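PDB 6VOW: multicopper oxidase from Pseudomonas thermotolerans, which probably couples the one-electron oxidation of phenolic or similar substrates to the reduction of dioxygen at its copper centres, as laccases do. Local coordinates for residues A[231-236]-A[283-288]. Sequence-based numbering, arbitrary orientation.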
loop_
_atom_site.group_PDB
_atom_site.type_symbol
_atom_site.label_atom_id
_atom_site.label_comp_id
_atom_site.label_asym_id
_atom_site.label_seq_id
_atom_site.Cartn_x
_atom_site.Cartn_y
_atom_site.Cartn_z
ATOM N N THR A 231 -11.531 -1.583 1.051
ATOM C CA THR A 231 -11.224 -0.523 1.982
ATOM C C THR A 231 -11.732 -0.922 3.369
ATOM O O THR A 231 -12.900 -1.013 3.554
ATOM C CB THR A 231 -11.893 0.737 1.544
ATOM O OG1 THR A 231 -11.214 1.215 0.380
ATOM C CG2 THR A 231 -11.792 1.771 2.608
ATOM N N TYR A 232 -10.836 -1.123 4.324
ATOM C CA TYR A 232 -11.183 -1.507 5.669
ATOM C C TYR A 232 -11.451 -0.254 6.492
ATOM O O TYR A 232 -10.615 0.627 6.590
ATOM C CB TYR A 232 -10.068 -2.258 6.272
ATOM C CG TYR A 232 -9.709 -3.454 5.476
ATOM C CD1 TYR A 232 -10.456 -4.625 5.549
ATOM C CD2 TYR A 232 -8.559 -3.448 4.674
ATOM C CE1 TYR A 232 -10.105 -5.724 4.768
ATOM C CE2 TYR A 232 -8.188 -4.548 3.956
ATOM C CZ TYR A 232 -8.976 -5.674 3.996
ATOM O OH TYR A 232 -8.579 -6.744 3.226
ATOM N N ARG A 233 -12.664 -0.192 7.040
ATOM C CA ARG A 233 -13.144 0.947 7.846
ATOM C C ARG A 233 -12.693 0.661 9.226
ATOM O O ARG A 233 -13.419 0.153 10.062
ATOM C CB ARG A 233 -14.662 1.080 7.754
ATOM C CG ARG A 233 -15.058 1.379 6.320
ATOM C CD ARG A 233 -16.494 1.881 6.166
ATOM N NE ARG A 233 -17.510 1.048 6.842
ATOM C CZ ARG A 233 -17.810 -0.226 6.541
ATOM N NH1 ARG A 233 -17.155 -0.906 5.573
ATOM N NH2 ARG A 233 -18.780 -0.848 7.237
ATOM N N LEU A 234 -11.417 0.891 9.424
ATOM C CA LEU A 234 -10.759 0.415 10.662
ATOM C C LEU A 234 -11.199 1.200 11.839
ATOM O O LEU A 234 -11.267 2.427 11.816
ATOM C CB LEU A 234 -9.222 0.566 10.563
ATOM C CG LEU A 234 -8.407 -0.259 9.577
ATOM C CD1 LEU A 234 -6.932 0.102 9.740
ATOM C CD2 LEU A 234 -8.592 -1.740 9.793
ATOM N N ASN A 235 -11.452 0.503 12.906
ATOM C CA ASN A 235 -11.924 1.135 14.118
ATOM C C ASN A 235 -11.474 0.192 15.177
ATOM O O ASN A 235 -11.279 -0.994 14.867
ATOM C CB ASN A 235 -13.447 1.400 14.061
ATOM C CG ASN A 235 -14.249 0.143 13.929
ATOM O OD1 ASN A 235 -14.582 -0.306 12.824
ATOM N ND2 ASN A 235 -14.588 -0.429 15.049
ATOM N N LEU A 236 -11.189 0.723 16.374
ATOM C CA LEU A 236 -10.672 -0.134 17.502
ATOM C C LEU A 236 -11.382 0.287 18.805
ATOM O O LEU A 236 -10.830 1.032 19.609
ATOM C CB LEU A 236 -9.151 0.016 17.609
ATOM C CG LEU A 236 -8.250 -1.107 18.147
ATOM C CD1 LEU A 236 -6.863 -0.479 18.387
ATOM C CD2 LEU A 236 -8.767 -1.776 19.385
ATOM N N LEU A 283 -9.929 -5.242 16.789
ATOM C CA LEU A 283 -9.660 -4.386 15.666
ATOM C C LEU A 283 -10.710 -4.756 14.625
ATOM O O LEU A 283 -10.899 -5.926 14.350
ATOM C CB LEU A 283 -8.220 -4.592 15.153
ATOM C CG LEU A 283 -7.876 -3.759 13.926
ATOM C CD1 LEU A 283 -7.747 -2.305 14.283
ATOM C CD2 LEU A 283 -6.633 -4.281 13.338
ATOM N N ARG A 284 -11.392 -3.775 14.058
ATOM C CA ARG A 284 -12.531 -4.058 13.229
ATOM C C ARG A 284 -12.534 -3.371 11.925
ATOM O O ARG A 284 -12.087 -2.199 11.783
ATOM C CB ARG A 284 -13.821 -3.589 13.963
ATOM C CG ARG A 284 -13.956 -4.323 15.271
ATOM C CD ARG A 284 -15.305 -4.247 15.964
ATOM N NE ARG A 284 -15.834 -2.915 15.960
ATOM C CZ ARG A 284 -17.101 -2.601 16.196
ATOM N NH1 ARG A 284 -17.991 -3.501 16.550
ATOM N NH2 ARG A 284 -17.454 -1.332 16.161
ATOM N N ASN A 285 -13.148 -4.074 10.982
ATOM C CA ASN A 285 -13.634 -3.458 9.764
ATOM C C ASN A 285 -15.178 -3.214 9.871
ATOM O O ASN A 285 -15.936 -4.153 9.770
ATOM C CB ASN A 285 -13.300 -4.369 8.594
ATOM C CG ASN A 285 -13.823 -3.839 7.339
ATOM O OD1 ASN A 285 -14.066 -2.671 7.251
ATOM N ND2 ASN A 285 -14.122 -4.690 6.420
ATOM N N GLY A 286 -15.603 -1.962 10.104
ATOM C CA GLY A 286 -16.931 -1.673 10.615
ATOM C C GLY A 286 -17.254 -2.558 11.807
ATOM O O GLY A 286 -16.565 -2.510 12.759
ATOM N N PRO A 287 -18.305 -3.400 11.720
ATOM C CA PRO A 287 -18.699 -4.267 12.847
ATOM C C PRO A 287 -17.974 -5.616 12.841
ATOM O O PRO A 287 -18.158 -6.465 13.712
ATOM C CB PRO A 287 -20.193 -4.464 12.580
ATOM C CG PRO A 287 -20.320 -4.471 11.087
ATOM C CD PRO A 287 -19.320 -3.440 10.625
ATOM N N LEU A 288 -17.161 -5.829 11.830
ATOM C CA LEU A 288 -16.521 -7.116 11.661
ATOM C C LEU A 288 -15.138 -7.073 12.312
ATOM O O LEU A 288 -14.350 -6.170 12.016
ATOM C CB LEU A 288 -16.383 -7.421 10.153
ATOM C CG LEU A 288 -17.691 -7.485 9.374
ATOM C CD1 LEU A 288 -17.368 -7.657 7.902
ATOM C CD2 LEU A 288 -18.599 -8.624 9.903
#
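Asn285 lays its amide against the rim of the Tyr232 ring: ND2 lies 3.8 Å from CD1, near the ring plane, with the two flat groups 80° apart. CG stands anti to its own backbone N (chi1 177°), and the end of the side chain comes nearer to 231-236, where OD1 accepts the backbone N-H of Arg233 at 2.9 Å, the donor standing above the carbonyl plane. An alanine at Asn285 would probably leave the N-H of Arg233 without this acceptor and open a gap beside the Tyr232 ring. One residue on, the Gly286 N-H binds Arg233 O at 3.0 Å, so side chain and backbone together grip Arg233, the centre of an inverse gamma turn. The Arg233 chain bends at chi3, and Gly286 CA lies over one face of its guanidinium. Beyond this turn Leu234 and Asn285 make a non-hydrogen-bonded pair, and Asn235 and Arg284 an antiparallel hydrogen-bonded one, Asn235 N reaching Arg284 O at 3.0 Å and Arg284 N reaching Asn235 O at 2.9 Å. The CA of Leu234 adds a CA-H...O contact to Arg284 O at 3.1 Å. Asn235 and Arg284 share one face of the sheet, their amide and guanidinium planes 84° apart. Past the pair, Leu236 CG meets Leu283 CD1 at 4.1 Å, the side chains crossing at about a right angle. At the other end, a type II' turn from Asn285 to Leu288 leads into strand 288-296. Strand 232-235 thus lies between 280-285 and 260-262 in a mixed sheet of this cupredoxin-like domain; Leu234 and Leu283 pack on Leu223 of strand 218-225 in the facing sheet, and Tyr232 OH and Thr173 OG1 of strand 165-174 share a hydrogen bond.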